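Local coordinates for protein histidine--tRNA ligase (Thermus thermophilus, PDB 1H4V) that catalyses the ATP-dependent attachment of L-histidine to tRNA(His), releasing AMP and diphosphate, as a homodimeric class II aminoacyl-tRNA synthetase, at residues S165-D171 with F228-A233; Y263-F269 with G285-L291; E135-A141 with H236-V240. Numbering follows the deposited sequence.

Interaction 1. Residues S165-D171 with F228-A233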
loop_
_atom_site.group_PDB
_atom_site.type_symbol
_atom_site.label_atom_id
_atom_site.label_comp_id
_atom_site.label_asym_id
_atom_site.label_seq_id
_atom_site.Cartn_x
_atom_site.Cartn_y
_atom_site.Cartn_z
ATOM N N SER A 165 -4.748 19.971 -26.706
ATOM C CA SER A 165 -4.799 18.795 -27.558
ATOM C C SER A 165 -3.492 18.614 -28.304
ATOM O O SER A 165 -2.803 19.588 -28.604
ATOM C CB SER A 165 -5.941 18.921 -28.569
ATOM O OG SER A 165 -5.883 17.866 -29.513
ATOM N N VAL A 166 -3.148 17.364 -28.590
ATOM C CA VAL A 166 -1.932 17.078 -29.337
ATOM C C VAL A 166 -2.285 16.481 -30.703
ATOM O O VAL A 166 -1.411 15.997 -31.422
ATOM C CB VAL A 166 -1.003 16.121 -28.560
ATOM C CG1 VAL A 166 -0.537 16.795 -27.273
ATOM C CG2 VAL A 166 -1.718 14.824 -28.256
ATOM N N GLY A 167 -3.577 16.522 -31.034
ATOM C CA GLY A 167 -4.080 16.030 -32.309
ATOM C C GLY A 167 -3.903 14.564 -32.657
ATOM O O GLY A 167 -3.487 13.758 -31.830
ATOM N N ASP A 168 -4.236 14.215 -33.896
ATOM C CA ASP A 168 -4.092 12.844 -34.370
ATOM C C ASP A 168 -2.695 12.686 -34.970
ATOM O O ASP A 168 -2.071 13.669 -35.355
ATOM C CB ASP A 168 -5.165 12.527 -35.413
ATOM C CG ASP A 168 -6.575 12.623 -34.845
ATOM O OD1 ASP A 168 -6.768 12.248 -33.668
ATOM O OD2 ASP A 168 -7.494 13.059 -35.576
ATOM N N PRO A 169 -2.186 11.446 -35.052
ATOM C CA PRO A 169 -0.851 11.201 -35.609
ATOM C C PRO A 169 -0.538 11.850 -36.962
ATOM O O PRO A 169 0.621 12.173 -37.237
ATOM C CB PRO A 169 -0.757 9.669 -35.639
ATOM C CG PRO A 169 -2.183 9.229 -35.678
ATOM C CD PRO A 169 -2.852 10.176 -34.726
ATOM N N GLU A 170 -1.555 12.044 -37.798
ATOM C CA GLU A 170 -1.337 12.677 -39.096
ATOM C C GLU A 170 -1.098 14.170 -38.844
ATOM O O GLU A 170 -0.385 14.839 -39.593
ATOM C CB GLU A 170 -2.553 12.499 -40.011
ATOM C CG GLU A 170 -3.291 11.174 -39.846
ATOM C CD GLU A 170 -4.407 11.236 -38.796
ATOM O OE1 GLU A 170 -5.367 12.023 -38.985
ATOM O OE2 GLU A 170 -4.327 10.494 -37.791
ATOM N N ASP A 171 -1.715 14.686 -37.782
ATOM C CA ASP A 171 -1.561 16.086 -37.413
ATOM C C ASP A 171 -0.184 16.271 -36.787
ATOM O O ASP A 171 0.470 17.292 -36.981
ATOM C CB ASP A 171 -2.627 16.509 -36.396
ATOM C CG ASP A 171 -4.044 16.305 -36.904
ATOM O OD1 ASP A 171 -4.270 16.410 -38.128
ATOM O OD2 ASP A 171 -4.939 16.054 -36.071
ATOM N N PHE A 228 -2.216 23.118 -35.242
ATOM C CA PHE A 228 -2.132 22.032 -36.216
ATOM C C PHE A 228 -3.157 20.908 -36.028
ATOM O O PHE A 228 -3.017 19.830 -36.609
ATOM C CB PHE A 228 -0.719 21.432 -36.221
ATOM C CG PHE A 228 0.336 22.367 -36.752
ATOM C CD1 PHE A 228 0.710 23.497 -36.031
ATOM C CD2 PHE A 228 0.953 22.119 -37.979
ATOM C CE1 PHE A 228 1.673 24.364 -36.522
ATOM C CE2 PHE A 228 1.926 22.989 -38.479
ATOM C CZ PHE A 228 2.286 24.110 -37.751
ATOM N N LEU A 229 -4.194 21.152 -35.235
ATOM C CA LEU A 229 -5.189 20.114 -35.027
ATOM C C LEU A 229 -5.964 19.824 -36.310
ATOM O O LEU A 229 -6.431 20.734 -36.993
ATOM C CB LEU A 229 -6.160 20.511 -33.910
ATOM C CG LEU A 229 -5.589 20.763 -32.510
ATOM C CD1 LEU A 229 -6.742 20.862 -31.525
ATOM C CD2 LEU A 229 -4.646 19.632 -32.102
ATOM N N GLY A 230 -6.091 18.544 -36.639
ATOM C CA GLY A 230 -6.828 18.162 -37.828
ATOM C C GLY A 230 -8.324 18.304 -37.606
ATOM O O GLY A 230 -8.763 18.663 -36.514
ATOM N N GLU A 231 -9.106 18.012 -38.641
ATOM C CA GLU A 231 -10.558 18.122 -38.573
ATOM C C GLU A 231 -11.169 17.374 -37.387
ATOM O O GLU A 231 -11.836 17.972 -36.546
ATOM C CB GLU A 231 -11.174 17.608 -39.878
ATOM C CG GLU A 231 -12.686 17.765 -39.972
ATOM C CD GLU A 231 -13.122 19.217 -40.004
ATOM O OE1 GLU A 231 -12.719 19.976 -39.097
ATOM O OE2 GLU A 231 -13.870 19.599 -40.934
ATOM N N GLU A 232 -10.937 16.063 -37.334
ATOM C CA GLU A 232 -11.471 15.218 -36.269
ATOM C C GLU A 232 -10.981 15.635 -34.889
ATOM O O GLU A 232 -11.747 15.630 -33.918
ATOM C CB GLU A 232 -11.096 13.754 -36.523
ATOM C CG GLU A 232 -11.450 13.266 -37.920
ATOM C CD GLU A 232 -11.441 11.750 -38.042
ATOM O OE1 GLU A 232 -10.421 11.124 -37.678
ATOM O OE2 GLU A 232 -12.455 11.182 -38.509
ATOM N N ALA A 233 -9.706 16.007 -34.815
ATOM C CA ALA A 233 -9.082 16.417 -33.565
ATOM C C ALA A 233 -9.678 17.688 -32.993
ATOM O O ALA A 233 -9.787 17.832 -31.778
ATOM C CB ALA A 233 -7.581 16.597 -33.769
HETATM O O HOH W 1 -8.272 16.556 -29.670
HETATM O O HOH W 2 -7.543 15.459 -36.731
#
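Two helices start side by side here, and D171 sits between their beginnings. The direct polar link is a weak hydrogen bond from G230 N to D171 OD2, 2.8 Å long. The same OD2 takes a better-aimed bond from D168 N at 2.9 Å. D171, three residues after the N-cap D168 of helix 169-183, thus accepts its amide; the D168 side chain gives no capping bond in return.

Water extends the polar network. One molecule donates to D168 OD2 (2.7 Å) and to D171 OD2 (2.8 Å) while accepting from A233 N (2.9 Å). It thus serves an amide in the first turn of helix 231-246, whose N-cap, G230, has no side chain to do so. A second water joins S165 OG (2.7 Å) to A233 O (2.9 Å); S165 OG also accepts from G167 N at 3.1 Å, making an ST turn.

The two segments pack closely, with small residues on each: A233 CB sits 3.8 Å from G167 CA. L229 CD2 lies 3.4 Å from S165 OG. A side chain on G230 would collide with D171 OD1. The F228 ring leads away from the contact and meets Y175 edge-to-face.

Charge adds a last layer: D168 OD2 and E232 OE1 approach to 4.1 Å, with R266 forming a salt bridge to D168 and a weak, long ion pair to E232.

Between these segments runs a largely helical, strand-free excursion of 56 residues. The contact closes its neck, consistent with the insertion domain of histidyl-tRNA synthetases, which interrupts the class II catalytic fold.

Interaction 2. Residues Y263-F269 with G285-L291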
loop_
_atom_site.group_PDB
_atom_site.type_symbol
_atom_site.label_atom_id
_atom_site.label_comp_id
_atom_site.label_asym_id
_atom_site.label_seq_id
_atom_site.Cartn_x
_atom_site.Cartn_y
_atom_site.Cartn_z
ATOM N N TYR A 263 2.623 8.024 -28.885
ATOM C CA TYR A 263 1.356 7.382 -28.564
ATOM C C TYR A 263 0.326 8.296 -27.905
ATOM O O TYR A 263 -0.812 7.886 -27.677
ATOM C CB TYR A 263 1.588 6.116 -27.719
ATOM C CG TYR A 263 2.249 6.315 -26.370
ATOM C CD1 TYR A 263 1.524 6.795 -25.279
ATOM C CD2 TYR A 263 3.582 5.964 -26.171
ATOM C CE1 TYR A 263 2.107 6.912 -24.021
ATOM C CE2 TYR A 263 4.172 6.077 -24.921
ATOM C CZ TYR A 263 3.430 6.550 -23.848
ATOM O OH TYR A 263 4.011 6.664 -22.605
ATOM N N TYR A 264 0.715 9.534 -27.612
ATOM C CA TYR A 264 -0.210 10.488 -27.014
ATOM C C TYR A 264 -1.030 11.104 -28.128
ATOM O O TYR A 264 -0.489 11.527 -29.155
ATOM C CB TYR A 264 0.532 11.579 -26.244
ATOM C CG TYR A 264 1.086 11.107 -24.919
ATOM C CD1 TYR A 264 2.461 10.939 -24.732
ATOM C CD2 TYR A 264 0.235 10.818 -23.852
ATOM C CE1 TYR A 264 2.972 10.497 -23.512
ATOM C CE2 TYR A 264 0.735 10.377 -22.630
ATOM C CZ TYR A 264 2.101 10.220 -22.467
ATOM O OH TYR A 264 2.596 9.798 -21.260
ATOM N N VAL A 265 -2.339 11.161 -27.919
ATOM C CA VAL A 265 -3.247 11.684 -28.926
ATOM C C VAL A 265 -4.330 12.574 -28.306
ATOM O O VAL A 265 -4.693 12.416 -27.142
ATOM C CB VAL A 265 -3.884 10.487 -29.701
ATOM C CG1 VAL A 265 -5.392 10.578 -29.704
ATOM C CG2 VAL A 265 -3.329 10.426 -31.108
ATOM N N ARG A 266 -4.830 13.515 -29.099
ATOM C CA ARG A 266 -5.874 14.434 -28.673
ATOM C C ARG A 266 -5.689 15.018 -27.272
ATOM O O ARG A 266 -4.605 15.493 -26.930
ATOM C CB ARG A 266 -7.242 13.753 -28.808
ATOM C CG ARG A 266 -7.509 13.308 -30.236
ATOM C CD ARG A 266 -8.890 12.715 -30.483
ATOM N NE ARG A 266 -8.973 12.309 -31.886
ATOM C CZ ARG A 266 -10.058 11.844 -32.491
ATOM N NH1 ARG A 266 -11.197 11.705 -31.832
ATOM N NH2 ARG A 266 -9.995 11.523 -33.772
ATOM N N THR A 267 -6.750 14.971 -26.473
ATOM C CA THR A 267 -6.765 15.526 -25.119
ATOM C C THR A 267 -5.521 15.423 -24.244
ATOM O O THR A 267 -4.894 14.376 -24.126
ATOM C CB THR A 267 -7.931 14.940 -24.299
ATOM O OG1 THR A 267 -9.122 14.962 -25.090
ATOM C CG2 THR A 267 -8.176 15.770 -23.056
ATOM N N ALA A 268 -5.182 16.544 -23.626
ATOM C CA ALA A 268 -4.067 16.621 -22.695
ATOM C C ALA A 268 -4.552 17.657 -21.698
ATOM O O ALA A 268 -5.243 18.605 -22.081
ATOM C CB ALA A 268 -2.814 17.098 -23.385
ATOM N N PHE A 269 -4.210 17.490 -20.428
ATOM C CA PHE A 269 -4.665 18.448 -19.441
ATOM C C PHE A 269 -3.842 18.378 -18.180
ATOM O O PHE A 269 -3.162 17.388 -17.921
ATOM C CB PHE A 269 -6.141 18.200 -19.107
ATOM C CG PHE A 269 -6.397 16.888 -18.445
ATOM C CD1 PHE A 269 -6.363 16.778 -17.058
ATOM C CD2 PHE A 269 -6.671 15.753 -19.206
ATOM C CE1 PHE A 269 -6.598 15.550 -16.431
ATOM C CE2 PHE A 269 -6.907 14.521 -18.595
ATOM C CZ PHE A 269 -6.871 14.420 -17.196
ATOM N N GLY A 285 -2.946 14.609 -17.336
ATOM C CA GLY A 285 -3.013 13.416 -18.154
ATOM C C GLY A 285 -3.542 13.664 -19.547
ATOM O O GLY A 285 -3.288 14.697 -20.151
ATOM N N GLY A 286 -4.287 12.701 -20.062
ATOM C CA GLY A 286 -4.826 12.849 -21.395
ATOM C C GLY A 286 -5.015 11.517 -22.081
ATOM O O GLY A 286 -4.857 10.461 -21.472
ATOM N N ARG A 287 -5.350 11.583 -23.364
ATOM C CA ARG A 287 -5.606 10.405 -24.176
ATOM C C ARG A 287 -4.301 9.831 -24.730
ATOM O O ARG A 287 -3.371 10.577 -25.051
ATOM C CB ARG A 287 -6.589 10.805 -25.284
ATOM C CG ARG A 287 -7.030 9.704 -26.223
ATOM C CD ARG A 287 -8.248 10.174 -27.005
ATOM N NE ARG A 287 -9.458 10.190 -26.180
ATOM C CZ ARG A 287 -10.107 9.090 -25.800
ATOM N NH1 ARG A 287 -9.666 7.891 -26.170
ATOM N NH2 ARG A 287 -11.202 9.176 -25.057
ATOM N N TYR A 288 -4.233 8.507 -24.831
ATOM C CA TYR A 288 -3.030 7.822 -25.314
ATOM C C TYR A 288 -3.360 6.550 -26.082
ATOM O O TYR A 288 -2.939 5.455 -25.698
ATOM C CB TYR A 288 -2.150 7.461 -24.129
ATOM C CG TYR A 288 -2.916 6.749 -23.042
ATOM C CD1 TYR A 288 -3.184 5.379 -23.125
ATOM C CD2 TYR A 288 -3.416 7.454 -21.946
ATOM C CE1 TYR A 288 -3.929 4.736 -22.151
ATOM C CE2 TYR A 288 -4.163 6.820 -20.967
ATOM C CZ TYR A 288 -4.418 5.464 -21.077
ATOM O OH TYR A 288 -5.186 4.843 -20.130
ATOM N N ASP A 289 -4.073 6.703 -27.187
ATOM C CA ASP A 289 -4.508 5.573 -27.998
ATOM C C ASP A 289 -3.507 4.563 -28.583
ATOM O O ASP A 289 -3.892 3.428 -28.856
ATOM C CB ASP A 289 -5.425 6.105 -29.106
ATOM C CG ASP A 289 -6.645 6.841 -28.542
ATOM O OD1 ASP A 289 -7.392 7.458 -29.329
ATOM O OD2 ASP A 289 -6.852 6.803 -27.305
ATOM N N GLY A 290 -2.242 4.926 -28.762
ATOM C CA GLY A 290 -1.306 3.964 -29.333
ATOM C C GLY A 290 -0.388 3.173 -28.402
ATOM O O GLY A 290 0.484 2.435 -28.864
ATOM N N LEU A 291 -0.586 3.300 -27.093
ATOM C CA LEU A 291 0.258 2.609 -26.130
ATOM C C LEU A 291 0.065 1.093 -26.106
ATOM O O LEU A 291 1.030 0.341 -25.945
ATOM C CB LEU A 291 0.035 3.192 -24.723
ATOM C CG LEU A 291 0.768 2.521 -23.558
ATOM C CD1 LEU A 291 2.264 2.662 -23.724
ATOM C CD2 LEU A 291 0.327 3.161 -22.264
HETATM O O HOH W 3 -2.756 13.262 -24.731
#
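Aromatic rings against small or aliphatic groups form the apolar centre. L291 CD1 lies over the face of the Y263 ring, 4.1 Å from its centroid, while Y288 CB approaches Y263 CD1 at 3.9 Å along the ring edge. At the other end G285 CA sits 4.3 Å from the centroid of the F269 ring, a second CH-pi contact.

Around these runs the antiparallel backbone pairing. F269 and G285 bond both ways (N to O 3.0 Å, O to N 2.8 Å), and R287 N reaches T267 O at 2.9 Å. A268 and G286 form the non-hydrogen-bonded pair, with CA atoms only 4.1 Å apart. Beyond the corner at R266, V265 N still bonds R287 O at 3.1 Å.

At the polar edge, R287 NH1 bridges to D289 OD2 (3.2 Å); the guanidinium also pairs with D140, and D289 OD2 accepts from G302 N.

The pairing sets the end of the RGLDYY signature (Y263, Y264), just ahead of the hairpin, beside GGGRYDGL on and after its second strand, consistent with a place at the histidine pocket.

Interaction 3. Residues E135-A141 with H236-V240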
loop_
_atom_site.group_PDB
_atom_site.type_symbol
_atom_site.label_atom_id
_atom_site.label_comp_id
_atom_site.label_asym_id
_atom_site.label_seq_id
_atom_site.Cartn_x
_atom_site.Cartn_y
_atom_site.Cartn_z
ATOM N N GLU A 135 -13.117 5.870 -27.395
ATOM C CA GLU A 135 -12.625 7.134 -27.930
ATOM C C GLU A 135 -13.602 8.270 -27.601
ATOM O O GLU A 135 -13.320 9.443 -27.858
ATOM C CB GLU A 135 -12.464 7.021 -29.449
ATOM C CG GLU A 135 -12.007 8.302 -30.110
ATOM C CD GLU A 135 -10.549 8.617 -29.819
ATOM O OE1 GLU A 135 -10.191 9.813 -29.804
ATOM O OE2 GLU A 135 -9.763 7.666 -29.618
ATOM N N ASN A 136 -14.749 7.912 -27.031
ATOM C CA ASN A 136 -15.784 8.884 -26.677
ATOM C C ASN A 136 -15.260 10.067 -25.853
ATOM O O ASN A 136 -14.673 9.881 -24.796
ATOM C CB ASN A 136 -16.908 8.186 -25.912
ATOM C CG ASN A 136 -18.187 8.990 -25.919
ATOM O OD1 ASN A 136 -18.209 10.142 -25.494
ATOM N ND2 ASN A 136 -19.264 8.388 -26.424
ATOM N N PRO A 137 -15.470 11.304 -26.340
ATOM C CA PRO A 137 -15.019 12.524 -25.659
ATOM C C PRO A 137 -15.596 12.728 -24.262
ATOM O O PRO A 137 -15.081 13.527 -23.470
ATOM C CB PRO A 137 -15.409 13.636 -26.638
ATOM C CG PRO A 137 -16.555 13.053 -27.383
ATOM C CD PRO A 137 -16.131 11.634 -27.614
ATOM N N ILE A 138 -16.673 12.014 -23.959
ATOM C CA ILE A 138 -17.257 12.105 -22.635
ATOM C C ILE A 138 -16.222 11.597 -21.622
ATOM O O ILE A 138 -16.095 12.139 -20.534
ATOM C CB ILE A 138 -18.567 11.266 -22.541
ATOM C CG1 ILE A 138 -19.723 12.054 -23.166
ATOM C CG2 ILE A 138 -18.880 10.916 -21.093
ATOM C CD1 ILE A 138 -21.019 11.261 -23.334
ATOM N N LEU A 139 -15.461 10.576 -21.996
ATOM C CA LEU A 139 -14.465 10.022 -21.092
ATOM C C LEU A 139 -13.328 10.984 -20.779
ATOM O O LEU A 139 -12.773 10.953 -19.674
ATOM C CB LEU A 139 -13.911 8.720 -21.660
ATOM C CG LEU A 139 -15.041 7.717 -21.863
ATOM C CD1 LEU A 139 -14.539 6.526 -22.629
ATOM C CD2 LEU A 139 -15.608 7.307 -20.507
ATOM N N ASP A 140 -12.982 11.838 -21.740
ATOM C CA ASP A 140 -11.915 12.816 -21.535
ATOM C C ASP A 140 -12.382 13.862 -20.528
ATOM O O ASP A 140 -11.658 14.220 -19.606
ATOM C CB ASP A 140 -11.549 13.501 -22.855
ATOM C CG ASP A 140 -11.212 12.509 -23.946
ATOM O OD1 ASP A 140 -10.207 12.721 -24.658
ATOM O OD2 ASP A 140 -11.957 11.519 -24.103
ATOM N N ALA A 141 -13.605 14.344 -20.705
ATOM C CA ALA A 141 -14.150 15.336 -19.793
ATOM C C ALA A 141 -14.270 14.726 -18.394
ATOM O O ALA A 141 -14.051 15.406 -17.389
ATOM C CB ALA A 141 -15.517 15.816 -20.290
ATOM N N HIS A 236 -13.211 16.860 -31.602
ATOM C CA HIS A 236 -13.130 16.089 -30.364
ATOM C C HIS A 236 -12.836 17.029 -29.193
ATOM O O HIS A 236 -13.446 16.930 -28.128
ATOM C CB HIS A 236 -12.039 15.023 -30.489
ATOM C CG HIS A 236 -12.048 14.009 -29.387
ATOM N ND1 HIS A 236 -11.453 14.229 -28.162
ATOM C CD2 HIS A 236 -12.591 12.770 -29.324
ATOM C CE1 HIS A 236 -11.628 13.168 -27.393
ATOM N NE2 HIS A 236 -12.316 12.268 -28.073
ATOM N N LEU A 237 -11.910 17.957 -29.407
ATOM C CA LEU A 237 -11.559 18.914 -28.375
ATOM C C LEU A 237 -12.743 19.820 -28.068
ATOM O O LEU A 237 -12.960 20.197 -26.915
ATOM C CB LEU A 237 -10.355 19.753 -28.816
ATOM C CG LEU A 237 -9.905 20.876 -27.873
ATOM C CD1 LEU A 237 -9.619 20.324 -26.471
ATOM C CD2 LEU A 237 -8.664 21.548 -28.465
ATOM N N LYS A 238 -13.513 20.177 -29.094
ATOM C CA LYS A 238 -14.666 21.038 -28.868
ATOM C C LYS A 238 -15.690 20.301 -28.011
ATOM O O LYS A 238 -16.310 20.894 -27.135
ATOM C CB LYS A 238 -15.289 21.477 -30.193
ATOM N N GLU A 239 -15.855 19.005 -28.252
ATOM C CA GLU A 239 -16.783 18.196 -27.461
ATOM C C GLU A 239 -16.335 18.199 -25.989
ATOM O O GLU A 239 -17.144 18.424 -25.079
ATOM C CB GLU A 239 -16.812 16.756 -27.983
ATOM C CG GLU A 239 -17.464 16.586 -29.345
ATOM C CD GLU A 239 -18.982 16.681 -29.282
ATOM O OE1 GLU A 239 -19.609 15.790 -28.667
ATOM O OE2 GLU A 239 -19.550 17.644 -29.842
ATOM N N VAL A 240 -15.046 17.951 -25.759
ATOM C CA VAL A 240 -14.520 17.936 -24.403
ATOM C C VAL A 240 -14.782 19.278 -23.719
ATOM O O VAL A 240 -15.204 19.325 -22.559
ATOM C CB VAL A 240 -13.001 17.658 -24.380
ATOM C CG1 VAL A 240 -12.502 17.607 -22.942
ATOM C CG2 VAL A 240 -12.701 16.352 -25.091
#
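A helix-on-helix packing within the class II catalytic fold brings the start of helix 137-153 against helix 231-246; the short segments cross at -49° with axes 8.8 Å apart.

H236 comes first and makes the one hydrogen bond between the segments. Its NE2 donates to E135 O at 3.0 Å, a bond to the carbonyl just ahead of the helix, so NE2 carries a proton. One face of the imidazole is covered by P137: CB stands 3.9 Å from the ring centroid, a CH-pi contact. At the ring's edge, D140 OD1 comes within 3.1 Å of H236 CE1, although that carboxylate is held by T267 and R287.

L237 points away, into contact with L163 and S165 of the sheet.

One turn on from H236, E239 returns toward the partner, its CB meeting P137 CB at 3.7 Å. P137 thus packs against H236, E239 and V240. Just before it N136, at the N-cap, accepts from I138 N through OD1 at 2.9 Å.

V240 finishes the walk, also resting on T267 of strand 267-272. Here the dimer partner comes close: I138, pointing away, packs on V341 of the second subunit, and A141, which also touches V240, on its F345. V240 CG2 lies 3.8 Å from D140 CB, and V240 CG1 is 4.1 Å from A141 N.

How the interactions relate
The contacts cluster within the catalytic domain, their centres 11 Å (1 and 2), 12 Å (2 and 3) and 14 Å (1 and 3) apart. Interactions 1 and 3 use successive turns of helix 231-246, with L237 touching both S165 and L229. Along the chain, 135-141 and 236-240 bracket both segments of interaction 1, and the hairpin of interaction 2 follows. R266 at the hairpin's corner ties all three together, forming salt bridges to D168 and E135, while D140 fastens interaction 3 to T267 and R287. The chain resuming after the helical excursion is thereby tied to the hairpin and to the segment leading into it, where the histidine-specific motifs meet.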